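Local coordinates for beta-porphyranase A (PDB 4AW7), which hydrolyses the sulfated red-seaweed polysaccharide porphyran at its beta-D-galactopyranose-(1->4)-alpha-L-galactopyranose-6-sulfate linkages, yielding mostly a sulfated disaccharide, at residues Y26-F31 and N410-W415; K366-E371 and Q385-G390; S419-R424 and L458-S463; S502-L507 and Q584-T589. All coordinates share one frame; numbering follows the deposited sequence. Where two conformers were deposited one is given.

Contact 1 of 4, residues Y26-F31 and N410-W415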
loop_
_atom_site.group_PDB
_atom_site.type_symbol
_atom_site.label_atom_id
_atom_site.label_comp_id
_atom_site.label_asym_id
_atom_site.label_seq_id
_atom_site.Cartn_x
_atom_site.Cartn_y
_atom_site.Cartn_z
ATOM N N TYR A 26 -14.145 0.756 22.260
ATOM C CA TYR A 26 -14.281 -0.641 21.948
ATOM C C TYR A 26 -15.724 -1.139 21.969
ATOM O O TYR A 26 -15.965 -2.310 21.670
ATOM C CB TYR A 26 -13.340 -1.528 22.812
ATOM C CG TYR A 26 -13.556 -1.342 24.307
ATOM C CD1 TYR A 26 -14.623 -1.964 24.975
ATOM C CD2 TYR A 26 -12.703 -0.540 25.065
ATOM C CE1 TYR A 26 -14.829 -1.787 26.340
ATOM C CE2 TYR A 26 -12.906 -0.348 26.417
ATOM C CZ TYR A 26 -13.961 -0.975 27.058
ATOM O OH TYR A 26 -14.134 -0.774 28.417
ATOM N N ASN A 27 -16.664 -0.267 22.325
ATOM C CA ASN A 27 -18.081 -0.582 22.209
ATOM C C ASN A 27 -18.706 -0.120 20.908
ATOM O O ASN A 27 -19.882 -0.334 20.685
ATOM C CB ASN A 27 -18.853 0.032 23.397
ATOM C CG ASN A 27 -18.413 -0.557 24.711
ATOM O OD1 ASN A 27 -17.765 0.126 25.496
ATOM N ND2 ASN A 27 -18.627 -1.853 24.890
ATOM N N THR A 28 -17.907 0.470 20.019
ATOM C CA THR A 28 -18.392 0.865 18.689
ATOM C C THR A 28 -17.585 0.121 17.648
ATOM O O THR A 28 -16.370 0.298 17.572
ATOM C CB THR A 28 -18.284 2.379 18.505
ATOM O OG1 THR A 28 -19.132 3.018 19.468
ATOM C CG2 THR A 28 -18.724 2.813 17.109
ATOM N N ARG A 29 -18.257 -0.716 16.874
ATOM C CA ARG A 29 -17.617 -1.419 15.786
ATOM C C ARG A 29 -17.402 -0.449 14.618
ATOM O O ARG A 29 -18.310 0.308 14.299
ATOM C CB ARG A 29 -18.477 -2.607 15.372
ATOM C CG ARG A 29 -17.930 -3.398 14.208
ATOM C CD ARG A 29 -18.550 -4.742 14.077
ATOM N NE ARG A 29 -20.027 -4.697 14.046
ATOM C CZ ARG A 29 -20.793 -5.671 13.573
ATOM N NH1 ARG A 29 -20.255 -6.778 13.052
ATOM N NH2 ARG A 29 -22.109 -5.477 13.545
ATOM N N ARG A 30 -16.268 -0.508 13.950
ATOM C CA ARG A 30 -15.970 0.378 12.833
ATOM C C ARG A 30 -15.856 -0.428 11.549
ATOM O O ARG A 30 -15.265 -1.521 11.520
ATOM C CB ARG A 30 -14.708 1.205 13.119
ATOM C CG ARG A 30 -14.295 2.151 11.987
ATOM C CD ARG A 30 -13.419 3.280 12.509
ATOM N NE ARG A 30 -12.949 4.143 11.430
ATOM C CZ ARG A 30 -11.832 3.960 10.741
ATOM N NH1 ARG A 30 -11.006 2.935 10.998
ATOM N NH2 ARG A 30 -11.553 4.815 9.761
ATOM N N PHE A 31 -16.439 0.118 10.475
ATOM C CA PHE A 31 -16.378 -0.462 9.152
ATOM C C PHE A 31 -15.703 0.488 8.204
ATOM O O PHE A 31 -15.903 1.714 8.273
ATOM C CB PHE A 31 -17.802 -0.708 8.589
ATOM C CG PHE A 31 -18.539 -1.848 9.235
ATOM C CD1 PHE A 31 -19.167 -1.684 10.438
ATOM C CD2 PHE A 31 -18.586 -3.085 8.621
ATOM C CE1 PHE A 31 -19.845 -2.782 11.006
ATOM C CE2 PHE A 31 -19.268 -4.152 9.188
ATOM C CZ PHE A 31 -19.909 -3.962 10.381
ATOM N N ASN A 410 -7.605 7.934 25.659
ATOM C CA ASN A 410 -8.894 8.203 26.261
ATOM C C ASN A 410 -9.841 7.060 25.936
ATOM O O ASN A 410 -9.832 6.521 24.830
ATOM C CB ASN A 410 -9.455 9.544 25.747
ATOM C CG ASN A 410 -8.630 10.762 26.216
ATOM O OD1 ASN A 410 -8.006 10.754 27.291
ATOM N ND2 ASN A 410 -8.610 11.801 25.383
ATOM N N ASN A 411 -10.678 6.699 26.903
ATOM C CA ASN A 411 -11.762 5.789 26.651
ATOM C C ASN A 411 -12.936 6.240 27.530
ATOM O O ASN A 411 -12.751 6.514 28.728
ATOM C CB ASN A 411 -11.342 4.364 27.034
ATOM C CG ASN A 411 -12.480 3.395 27.006
ATOM O OD1 ASN A 411 -13.027 3.046 28.064
ATOM N ND2 ASN A 411 -12.889 2.985 25.827
ATOM N N LYS A 412 -14.137 6.262 26.953
ATOM C CA LYS A 412 -15.338 6.788 27.627
ATOM C C LYS A 412 -15.729 5.968 28.848
ATOM O O LYS A 412 -16.419 6.502 29.730
ATOM C CB LYS A 412 -16.535 6.884 26.665
ATOM C CG LYS A 412 -17.041 5.538 26.163
ATOM C CD LYS A 412 -18.081 5.625 25.042
ATOM C CE LYS A 412 -18.757 4.243 24.860
ATOM N NZ LYS A 412 -19.567 4.104 23.600
ATOM N N ASN A 413 -15.342 4.691 28.889
ATOM C CA ASN A 413 -15.639 3.796 30.023
ATOM C C ASN A 413 -14.452 3.663 30.986
ATOM O O ASN A 413 -14.432 2.754 31.842
ATOM C CB ASN A 413 -16.013 2.401 29.534
ATOM C CG ASN A 413 -17.216 2.393 28.655
ATOM O OD1 ASN A 413 -17.183 1.824 27.555
ATOM N ND2 ASN A 413 -18.271 3.048 29.087
ATOM N N SER A 414 -13.452 4.531 30.844
ATOM C CA SER A 414 -12.251 4.472 31.671
ATOM C C SER A 414 -11.627 3.090 31.692
ATOM O O SER A 414 -11.106 2.633 32.709
ATOM C CB SER A 414 -12.588 4.922 33.100
ATOM O OG SER A 414 -13.119 6.235 33.065
ATOM N N TRP A 415 -11.684 2.407 30.548
ATOM C CA TRP A 415 -11.128 1.066 30.394
ATOM C C TRP A 415 -11.634 0.042 31.415
ATOM O O TRP A 415 -10.942 -0.927 31.715
ATOM C CB TRP A 415 -9.593 1.111 30.471
ATOM C CG TRP A 415 -8.957 2.145 29.593
ATOM C CD1 TRP A 415 -8.379 3.301 29.988
ATOM C CD2 TRP A 415 -8.831 2.104 28.162
ATOM N NE1 TRP A 415 -7.888 3.984 28.912
ATOM C CE2 TRP A 415 -8.166 3.281 27.768
ATOM C CE3 TRP A 415 -9.200 1.177 27.188
ATOM C CZ2 TRP A 415 -7.846 3.552 26.445
ATOM C CZ3 TRP A 415 -8.898 1.468 25.848
ATOM C CH2 TRP A 415 -8.219 2.641 25.508
HETATM O O HOH W 1 -15.477 1.838 24.936
#
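Tyr26 lays its ring beside the amide of Asn411, with CE2 3.4 Å from ND2. The ring and amide planes are only 8° apart. Tyr26 CG sits between the backbone N and the carbonyl carbon (chi1 57°). This brings the end of the ring to the Asn411 amide, the two side chains crossing at about a right angle. Tyr26 CE2 also meets Trp415 CE3 at 4.1 Å, and Trp415 lies at the edge of the tyrosine ring. Tyr26 OH is hydrogen-bonded to Asp417. Asn27 directs its CB toward the loop, where it lies 4.1 Å from Lys412 NZ. Lys412 runs its extended chain toward Asn27 and Thr28 and ends in a salt bridge with Asp25, which also accepts from Thr28 OG1. A water over the centre of the Tyr26 ring is placed to donate to Asn27 OD1, 2.9 Å away. It accepts from Asn411 ND2 at 3.0 Å. Asn411 ND2 also donates to Val24 O. Asn411 OD1 accepts from Trp415 N and, in an Asx turn, from Asn413 N, the two donors coming from opposite faces of the amide plane. The polar link between Asn27 and Asn411 thus goes through water, while the Tyr26 ring packs directly. Asp25 links Thr28 to Lys412, and Asp417 holds Tyr26 from just beyond the 410-415 segment.

Contact 2 of 4, residues K366-E371 and Q385-G390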
loop_
_atom_site.group_PDB
_atom_site.type_symbol
_atom_site.label_atom_id
_atom_site.label_comp_id
_atom_site.label_asym_id
_atom_site.label_seq_id
_atom_site.Cartn_x
_atom_site.Cartn_y
_atom_site.Cartn_z
ATOM N N LYS A 366 1.925 -10.115 15.585
ATOM C CA LYS A 366 1.441 -11.485 15.700
ATOM C C LYS A 366 0.138 -11.523 16.501
ATOM O O LYS A 366 -0.041 -10.804 17.487
ATOM C CB LYS A 366 2.510 -12.390 16.336
ATOM C CG LYS A 366 2.156 -13.904 16.259
ATOM C CD LYS A 366 3.321 -14.724 16.828
ATOM C CE LYS A 366 2.971 -16.169 17.216
ATOM N NZ LYS A 366 4.172 -16.915 17.569
ATOM N N ASN A 367 -0.789 -12.338 16.042
ATOM C CA ASN A 367 -2.120 -12.497 16.647
ATOM C C ASN A 367 -3.072 -11.343 16.492
ATOM O O ASN A 367 -4.236 -11.474 16.830
ATOM C CB ASN A 367 -2.028 -12.973 18.115
ATOM C CG ASN A 367 -1.424 -14.387 18.213
ATOM O OD1 ASN A 367 -1.970 -15.322 17.652
ATOM N ND2 ASN A 367 -0.318 -14.500 18.882
ATOM N N VAL A 368 -2.616 -10.222 15.936
ATOM C CA VAL A 368 -3.487 -9.065 15.787
ATOM C C VAL A 368 -4.517 -9.361 14.696
ATOM O O VAL A 368 -4.177 -9.646 13.558
ATOM C CB VAL A 368 -2.714 -7.772 15.464
ATOM C CG1 VAL A 368 -3.675 -6.603 15.197
ATOM C CG2 VAL A 368 -1.714 -7.435 16.579
ATOM N N LYS A 369 -5.764 -9.274 15.070
ATOM C CA LYS A 369 -6.909 -9.536 14.206
ATOM C C LYS A 369 -8.183 -9.098 14.929
ATOM O O LYS A 369 -8.132 -8.672 16.098
ATOM C CB LYS A 369 -6.947 -10.995 13.801
ATOM C CG LYS A 369 -7.234 -11.871 14.949
ATOM C CD LYS A 369 -7.412 -13.366 14.628
ATOM C CE LYS A 369 -6.196 -13.963 14.062
ATOM N NZ LYS A 369 -6.031 -15.377 14.520
ATOM N N GLY A 370 -9.315 -9.262 14.272
ATOM C CA GLY A 370 -10.585 -8.905 14.836
ATOM C C GLY A 370 -11.288 -7.810 14.102
ATOM O O GLY A 370 -10.795 -7.287 13.094
ATOM N N GLU A 371 -12.438 -7.416 14.611
ATOM C CA GLU A 371 -13.209 -6.325 14.045
ATOM C C GLU A 371 -12.615 -5.004 14.454
ATOM O O GLU A 371 -12.278 -4.769 15.612
ATOM C CB GLU A 371 -14.653 -6.404 14.498
ATOM C CG GLU A 371 -15.393 -7.592 13.832
ATOM C CD GLU A 371 -16.800 -7.773 14.314
ATOM O OE1 GLU A 371 -16.967 -7.902 15.532
ATOM O OE2 GLU A 371 -17.708 -7.837 13.468
ATOM N N GLN A 385 -4.684 2.440 15.206
ATOM C CA GLN A 385 -5.564 1.356 14.811
ATOM C C GLN A 385 -6.052 0.642 16.049
ATOM O O GLN A 385 -5.352 0.616 17.064
ATOM C CB GLN A 385 -4.840 0.351 13.903
ATOM C CG GLN A 385 -4.468 0.892 12.557
ATOM C CD GLN A 385 -5.650 1.067 11.623
ATOM O OE1 GLN A 385 -6.485 0.177 11.526
ATOM N NE2 GLN A 385 -5.711 2.177 10.908
ATOM N N ALA A 386 -7.232 0.052 15.988
ATOM C CA ALA A 386 -7.703 -0.818 17.072
ATOM C C ALA A 386 -8.608 -1.889 16.517
ATOM O O ALA A 386 -9.415 -1.644 15.620
ATOM C CB ALA A 386 -8.456 -0.002 18.134
ATOM N N PHE A 387 -8.495 -3.077 17.091
ATOM C CA PHE A 387 -9.252 -4.273 16.682
ATOM C C PHE A 387 -9.652 -5.058 17.903
ATOM O O PHE A 387 -8.899 -5.154 18.878
ATOM C CB PHE A 387 -8.426 -5.197 15.756
ATOM C CG PHE A 387 -7.723 -4.476 14.652
ATOM C CD1 PHE A 387 -8.384 -4.186 13.474
ATOM C CD2 PHE A 387 -6.405 -4.054 14.792
ATOM C CE1 PHE A 387 -7.746 -3.499 12.431
ATOM C CE2 PHE A 387 -5.767 -3.368 13.779
ATOM C CZ PHE A 387 -6.428 -3.093 12.601
ATOM N N LYS A 388 -10.844 -5.654 17.831
ATOM C CA LYS A 388 -11.369 -6.480 18.920
ATOM C C LYS A 388 -11.726 -7.850 18.366
ATOM O O LYS A 388 -12.552 -7.973 17.462
ATOM C CB LYS A 388 -12.587 -5.823 19.538
ATOM C CG LYS A 388 -13.165 -6.552 20.746
ATOM C CD LYS A 388 -14.520 -5.899 21.278
ATOM C CE LYS A 388 -15.048 -6.601 22.549
ATOM N NZ LYS A 388 -15.459 -8.027 22.326
ATOM N N ASP A 389 -11.066 -8.871 18.888
ATOM C CA ASP A 389 -11.280 -10.260 18.501
ATOM C C ASP A 389 -11.772 -11.007 19.715
ATOM O O ASP A 389 -10.986 -11.384 20.575
ATOM C CB ASP A 389 -9.987 -10.866 18.019
ATOM C CG ASP A 389 -10.129 -12.285 17.536
ATOM O OD1 ASP A 389 -11.219 -12.640 17.095
ATOM O OD2 ASP A 389 -9.117 -13.020 17.586
ATOM N N GLY A 390 -13.078 -11.186 19.792
ATOM C CA GLY A 390 -13.696 -11.789 20.965
ATOM C C GLY A 390 -13.273 -11.018 22.204
ATOM O O GLY A 390 -13.496 -9.809 22.292
HETATM O O HOH W 2 -15.292 -8.204 17.738
#
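Glu371 and Lys388 form an antiparallel hydrogen-bonded pair. Lys388 N donates to Glu371 O at 2.8 Å. Glu371 N returns a bond to Lys388 O at 2.9 Å. Lys388 O takes a second donor, a water that also donates to Glu371 OE1. The other carboxylate oxygen of Glu371, OE2, is held by Arg29 in a salt bridge. Glu371 O has a further CA-H...O contact from Phe387 CA at 3.2 Å. The Lys388 chain bends at its last torsion (chi4 -65°), and NZ donates to Gly390 O at 2.7 Å, within its own segment. Gly370 crosses close to the strand, its CA 3.4 Å from Lys388 O. A CB there would run into that oxygen. Val368 CG1 meets Phe387 CD2 at 3.8 Å, the two side chains crossing at about a right angle. Lys369 touches Asp389 with its methylenes: Lys369 CD lies 3.4 Å from Asp389 OD2, while NZ stays 4.9 Å from that oxygen. With an alanine here, Asp389 is likely to lose the methylenes that lie along it and a nearby opposite charge. The arrangement is that of a chain entering a beta hairpin. The loop after helix 359-365 joins strand 382-389 at Glu371, where strand 371-377 begins, in the sheet of the beta-sandwich domain.

Contact 3 of 4, residues S419-R424 and L458-S463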
loop_
_atom_site.group_PDB
_atom_site.type_symbol
_atom_site.label_atom_id
_atom_site.label_comp_id
_atom_site.label_asym_id
_atom_site.label_seq_id
_atom_site.Cartn_x
_atom_site.Cartn_y
_atom_site.Cartn_z
ATOM N N SER A 419 -8.241 -5.527 30.882
ATOM C CA SER A 419 -7.300 -6.053 31.874
ATOM C C SER A 419 -6.142 -6.766 31.201
ATOM O O SER A 419 -6.161 -6.957 29.992
ATOM C CB SER A 419 -8.022 -7.044 32.809
ATOM O OG SER A 419 -8.461 -8.208 32.109
ATOM N N ASN A 420 -5.150 -7.196 31.978
ATOM C CA ASN A 420 -4.035 -7.988 31.454
ATOM C C ASN A 420 -3.377 -7.345 30.220
ATOM O O ASN A 420 -3.225 -7.953 29.157
ATOM C CB ASN A 420 -4.469 -9.403 31.182
ATOM C CG ASN A 420 -4.967 -10.069 32.424
ATOM O OD1 ASN A 420 -4.431 -9.823 33.518
ATOM N ND2 ASN A 420 -6.020 -10.851 32.297
ATOM N N VAL A 421 -2.992 -6.102 30.391
ATOM C CA VAL A 421 -2.385 -5.323 29.317
ATOM C C VAL A 421 -0.916 -5.687 29.140
ATOM O O VAL A 421 -0.124 -5.730 30.098
ATOM C CB VAL A 421 -2.519 -3.812 29.593
ATOM C CG1 VAL A 421 -1.923 -2.988 28.455
ATOM C CG2 VAL A 421 -4.008 -3.411 29.819
ATOM N N THR A 422 -0.545 -5.923 27.882
ATOM C CA THR A 422 0.843 -6.140 27.473
ATOM C C THR A 422 1.199 -5.102 26.399
ATOM O O THR A 422 0.416 -4.811 25.488
ATOM C CB THR A 422 1.066 -7.569 26.983
ATOM O OG1 THR A 422 0.689 -8.507 28.013
ATOM C CG2 THR A 422 2.470 -7.805 26.577
ATOM N N LYS A 423 2.366 -4.521 26.529
ATOM C CA LYS A 423 2.847 -3.538 25.591
ATOM C C LYS A 423 3.960 -4.129 24.750
ATOM O O LYS A 423 5.014 -4.527 25.286
ATOM C CB LYS A 423 3.368 -2.293 26.315
ATOM C CG LYS A 423 3.902 -1.263 25.377
ATOM C CD LYS A 423 4.255 0.052 26.029
ATOM C CE LYS A 423 5.352 -0.102 27.039
ATOM N NZ LYS A 423 6.705 -0.313 26.466
ATOM N N ARG A 424 3.763 -4.174 23.439
ATOM C CA ARG A 424 4.825 -4.492 22.491
ATOM C C ARG A 424 5.349 -3.206 21.874
ATOM O O ARG A 424 4.589 -2.339 21.490
ATOM C CB ARG A 424 4.271 -5.368 21.377
ATOM C CG ARG A 424 3.514 -6.629 21.828
ATOM C CD ARG A 424 2.897 -7.320 20.646
ATOM N NE ARG A 424 2.138 -8.491 21.030
ATOM C CZ ARG A 424 1.452 -9.227 20.166
ATOM N NH1 ARG A 424 1.456 -8.907 18.883
ATOM N NH2 ARG A 424 0.728 -10.251 20.562
ATOM N N LEU A 458 -0.467 -2.472 21.901
ATOM C CA LEU A 458 -0.990 -2.881 23.196
ATOM C C LEU A 458 -1.985 -4.014 22.985
ATOM O O LEU A 458 -2.845 -3.946 22.098
ATOM C CB LEU A 458 -1.707 -1.705 23.828
ATOM C CG LEU A 458 -0.845 -0.496 24.191
ATOM C CD1 LEU A 458 -1.682 0.754 24.372
ATOM C CD2 LEU A 458 -0.083 -0.767 25.459
ATOM N N VAL A 459 -1.847 -5.063 23.797
ATOM C CA VAL A 459 -2.698 -6.249 23.734
ATOM C C VAL A 459 -3.329 -6.387 25.105
ATOM O O VAL A 459 -2.635 -6.308 26.130
ATOM C CB VAL A 459 -1.914 -7.512 23.368
ATOM C CG1 VAL A 459 -2.867 -8.740 23.256
ATOM C CG2 VAL A 459 -1.100 -7.282 22.128
ATOM N N ALA A 460 -4.637 -6.558 25.142
ATOM C CA ALA A 460 -5.321 -6.654 26.435
ATOM C C ALA A 460 -6.510 -7.576 26.347
ATOM O O ALA A 460 -7.012 -7.862 25.252
ATOM C CB ALA A 460 -5.781 -5.268 26.859
ATOM N N ASP A 461 -6.981 -8.044 27.505
ATOM C CA ASP A 461 -8.244 -8.757 27.582
ATOM C C ASP A 461 -9.333 -7.767 27.752
ATOM O O ASP A 461 -9.165 -6.755 28.412
ATOM C CB ASP A 461 -8.299 -9.737 28.773
ATOM C CG ASP A 461 -7.308 -10.865 28.684
ATOM O OD1 ASP A 461 -6.850 -11.192 27.597
ATOM O OD2 ASP A 461 -7.013 -11.478 29.752
ATOM N N VAL A 462 -10.469 -8.048 27.122
ATOM C CA VAL A 462 -11.611 -7.165 27.192
ATOM C C VAL A 462 -12.834 -8.044 27.402
ATOM O O VAL A 462 -13.005 -9.061 26.741
ATOM C CB VAL A 462 -11.726 -6.266 25.893
ATOM C CG1 VAL A 462 -11.820 -7.094 24.607
ATOM C CG2 VAL A 462 -12.902 -5.320 26.036
ATOM N N SER A 463 -13.672 -7.646 28.338
ATOM C CA SER A 463 -14.794 -8.498 28.746
ATOM C C SER A 463 -16.151 -8.020 28.255
ATOM O O SER A 463 -17.157 -8.735 28.481
ATOM C CB SER A 463 -14.827 -8.616 30.271
ATOM O OG SER A 463 -14.927 -7.339 30.878
HETATM O O HOH W 3 -10.874 -7.867 31.020
HETATM O O HOH W 4 -1.987 -9.035 27.199
#
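Val459 O is gripped by Thr422 N at 2.8 Å and by a water, with a CA-H...O contact from Val421 CA as well. The same water donates to Asn420 O at 2.6 Å and bonds Thr422 OG1, so it fills in beside a beta bulge. There the register slips by one residue between the pairs Ser419-Asp461 and Thr422-Val459. Asn420, at the corner, bonds Asp461 through its side chain. Asn420 ND2 donates to Asp461 OD2 at 2.8 Å, nearly straight at 174°. The oxygen lies in the amide plane of Asn420. Asp461 OD2 is met on its anti side, 33° out of the carboxylate plane, with the amide and carboxylate planes 87° apart. Asp461 OD1 forms a salt bridge with Arg392. Replaced by a leucine, the aspartate would probably leave Asn420 ND2 and Arg392 without their shared partner. Val459 places CG2 over one face of the Arg424 guanidinium, 3.6 Å from NE. The extended arginine carries NH1 on to Lys366 O and Leu364 O. On the other face of the sheet Leu458 CD2 packs on Lys423 CB at 3.9 Å. Val421 CG2 meets Ala460 CB at the same distance. Strand 454-462 lies between 421-429 and 392-399, and 433-441 flanks 421-429 on its other edge. Met444 touches Val421 and Leu458.

Contact 4 of 4, residues S502-L507 and Q584-T589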
loop_
_atom_site.group_PDB
_atom_site.type_symbol
_atom_site.label_atom_id
_atom_site.label_comp_id
_atom_site.label_asym_id
_atom_site.label_seq_id
_atom_site.Cartn_x
_atom_site.Cartn_y
_atom_site.Cartn_z
ATOM N N SER A 502 -24.518 11.592 11.938
ATOM C CA SER A 502 -23.704 11.937 13.082
ATOM C C SER A 502 -22.413 11.136 13.033
ATOM O O SER A 502 -22.418 10.017 12.512
ATOM C CB SER A 502 -24.448 11.639 14.354
ATOM O OG SER A 502 -25.610 12.432 14.413
ATOM N N GLY A 503 -21.342 11.706 13.575
ATOM C CA GLY A 503 -20.022 11.083 13.497
ATOM C C GLY A 503 -18.964 12.125 13.218
ATOM O O GLY A 503 -18.902 13.159 13.885
ATOM N N ARG A 504 -18.123 11.833 12.231
ATOM C CA ARG A 504 -16.970 12.653 11.878
ATOM C C ARG A 504 -16.880 12.788 10.357
ATOM O O ARG A 504 -17.434 12.007 9.614
ATOM C CB ARG A 504 -15.690 12.051 12.391
ATOM C CG ARG A 504 -15.667 11.885 13.878
ATOM C CD ARG A 504 -14.338 11.344 14.379
ATOM N NE ARG A 504 -13.972 10.026 13.845
ATOM C CZ ARG A 504 -14.308 8.850 14.380
ATOM N NH1 ARG A 504 -15.075 8.784 15.448
ATOM N NH2 ARG A 504 -13.895 7.740 13.828
ATOM N N ALA A 505 -16.181 13.823 9.911
ATOM C CA ALA A 505 -15.931 14.030 8.491
ATOM C C ALA A 505 -14.623 14.741 8.304
ATOM O O ALA A 505 -14.138 15.460 9.189
ATOM C CB ALA A 505 -17.082 14.828 7.875
ATOM N N SER A 506 -14.058 14.530 7.119
ATOM C CA SER A 506 -12.847 15.245 6.735
ATOM C C SER A 506 -12.748 15.344 5.219
ATOM O O SER A 506 -13.321 14.541 4.486
ATOM C CB SER A 506 -11.610 14.588 7.267
ATOM O OG SER A 506 -11.497 13.309 6.730
ATOM N N LEU A 507 -11.997 16.353 4.783
ATOM C CA LEU A 507 -11.605 16.494 3.393
ATOM C C LEU A 507 -10.157 15.998 3.251
ATOM O O LEU A 507 -9.273 16.423 4.008
ATOM C CB LEU A 507 -11.668 17.976 3.001
ATOM C CG LEU A 507 -11.063 18.335 1.643
ATOM C CD1 LEU A 507 -11.843 17.771 0.489
ATOM C CD2 LEU A 507 -10.916 19.856 1.579
ATOM N N GLN A 584 -14.225 12.146 3.320
ATOM C CA GLN A 584 -14.324 10.955 4.170
ATOM C C GLN A 584 -15.392 11.240 5.226
ATOM O O GLN A 584 -15.341 12.277 5.876
ATOM C CB GLN A 584 -13.006 10.623 4.843
ATOM C CG GLN A 584 -13.233 9.583 5.920
ATOM C CD GLN A 584 -11.980 9.057 6.530
ATOM O OE1 GLN A 584 -11.228 8.367 5.857
ATOM N NE2 GLN A 584 -11.769 9.319 7.861
ATOM N N VAL A 585 -16.340 10.338 5.337
ATOM C CA VAL A 585 -17.441 10.468 6.303
ATOM C C VAL A 585 -17.466 9.202 7.168
ATOM O O VAL A 585 -17.476 8.098 6.641
ATOM C CB VAL A 585 -18.787 10.663 5.608
ATOM C CG1 VAL A 585 -19.886 10.873 6.628
ATOM C CG2 VAL A 585 -18.750 11.840 4.621
ATOM N N GLU A 586 -17.428 9.397 8.475
ATOM C CA GLU A 586 -17.559 8.297 9.397
ATOM C C GLU A 586 -18.867 8.494 10.152
ATOM O O GLU A 586 -18.999 9.366 11.008
ATOM C CB GLU A 586 -16.365 8.289 10.286
ATOM C CG GLU A 586 -15.079 7.988 9.541
ATOM C CD GLU A 586 -13.922 8.014 10.495
ATOM O OE1 GLU A 586 -13.573 9.105 10.985
ATOM O OE2 GLU A 586 -13.411 6.936 10.831
ATOM N N LYS A 587 -19.863 7.690 9.772
ATOM C CA LYS A 587 -21.239 7.928 10.180
ATOM C C LYS A 587 -21.733 6.813 11.095
ATOM O O LYS A 587 -21.634 5.625 10.750
ATOM C CB LYS A 587 -22.109 7.919 8.907
ATOM C CG LYS A 587 -23.539 8.091 9.230
ATOM C CD LYS A 587 -24.395 8.162 7.940
ATOM C CE LYS A 587 -25.823 7.923 8.318
ATOM N NZ LYS A 587 -26.719 8.084 7.161
ATOM N N TYR A 588 -22.317 7.185 12.233
ATOM C CA TYR A 588 -22.971 6.226 13.099
ATOM C C TYR A 588 -24.145 5.555 12.413
ATOM O O TYR A 588 -25.012 6.204 11.839
ATOM C CB TYR A 588 -23.413 6.870 14.409
ATOM C CG TYR A 588 -22.251 7.241 15.278
ATOM C CD1 TYR A 588 -21.413 6.263 15.783
ATOM C CD2 TYR A 588 -21.975 8.547 15.596
ATOM C CE1 TYR A 588 -20.353 6.576 16.587
ATOM C CE2 TYR A 588 -20.886 8.893 16.400
ATOM C CZ TYR A 588 -20.062 7.904 16.880
ATOM O OH TYR A 588 -19.023 8.278 17.681
ATOM N N THR A 589 -24.165 4.224 12.459
ATOM C CA THR A 589 -25.103 3.410 11.721
ATOM C C THR A 589 -25.493 2.232 12.601
ATOM O O THR A 589 -24.709 1.737 13.454
ATOM C CB THR A 589 -24.497 2.950 10.352
ATOM O OG1 THR A 589 -23.889 4.057 9.680
ATOM C CG2 THR A 589 -25.513 2.287 9.456
HETATM O O HOH W 5 -25.718 8.969 11.812
HETATM O O HOH W 6 -17.363 10.362 16.752
HETATM O O HOH W 7 -13.200 11.614 9.157
#
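Arg504 and Glu586 face one another from a hydrogen-bonded antiparallel pair, with guanidinium and carboxylate planes 85° apart. Glu586 was modelled in two conformers, and its side-chain bonds are described for one of them. In it Arg504 NE donates to Glu586 OE1 at 3.0 Å in a salt bridge, bent to 137°. OE1 is approached from above the carboxylate plane. The arginine bends at its third torsion (chi3 -60°), which turns the guanidinium toward the Glu586 carboxylate. Each has a second partner of opposite charge: Arg504 NH2 pairs with Asp374, and Glu586 OE2 with Arg30. A water bonds Glu586 OE1 and Gln584 NE2. Gln584 CB lies 3.6 Å from Ser506 OG. At the far end the Tyr588 ring slants against the backbone of 502-503. Tyr588 CD2 is 3.4 Å from Ser502 O, and its CE2 is 3.7 Å from Gly503 CA. Ser502 O also accepts from Tyr588 N at 2.8 Å. Gly503 suits this spot, since a CB would collide with Glu586 O. Another water joins Tyr588 OH to Arg504 NH1. Strand 577-589 runs between 503-514 and 469-484, antiparallel to both. Strand 546-555 borders 503-514 on its other edge, where Ala505 touches Phe555 and Leu507 touches Val553.

Overall arrangement
Contact 2 comes within the long chain span that contact 1 closes; contacts 3 and 4 follow later. Contacts 2 and 3 share the ten-strand mixed sheet of the sandwich domain, their centres about 11 Å apart, with Lys366 O meeting Arg424 NH1. Contact 1 lies about 14 Å from each between centres. It touches contact 2 through the Arg29-Glu371 salt bridge and contact 3 through Tyr26 on Val462. Contact 4 belongs to the five-strand sheet that strand 29-32 borders, and Arg30 pairs with Glu586 there. Contacts 3 and 4 stay about 17 Å apart at nearest atoms. Strands 21-25 and 29-32, flanking the corner at 26-28, belong to these two sheets respectively, away from the glycan site.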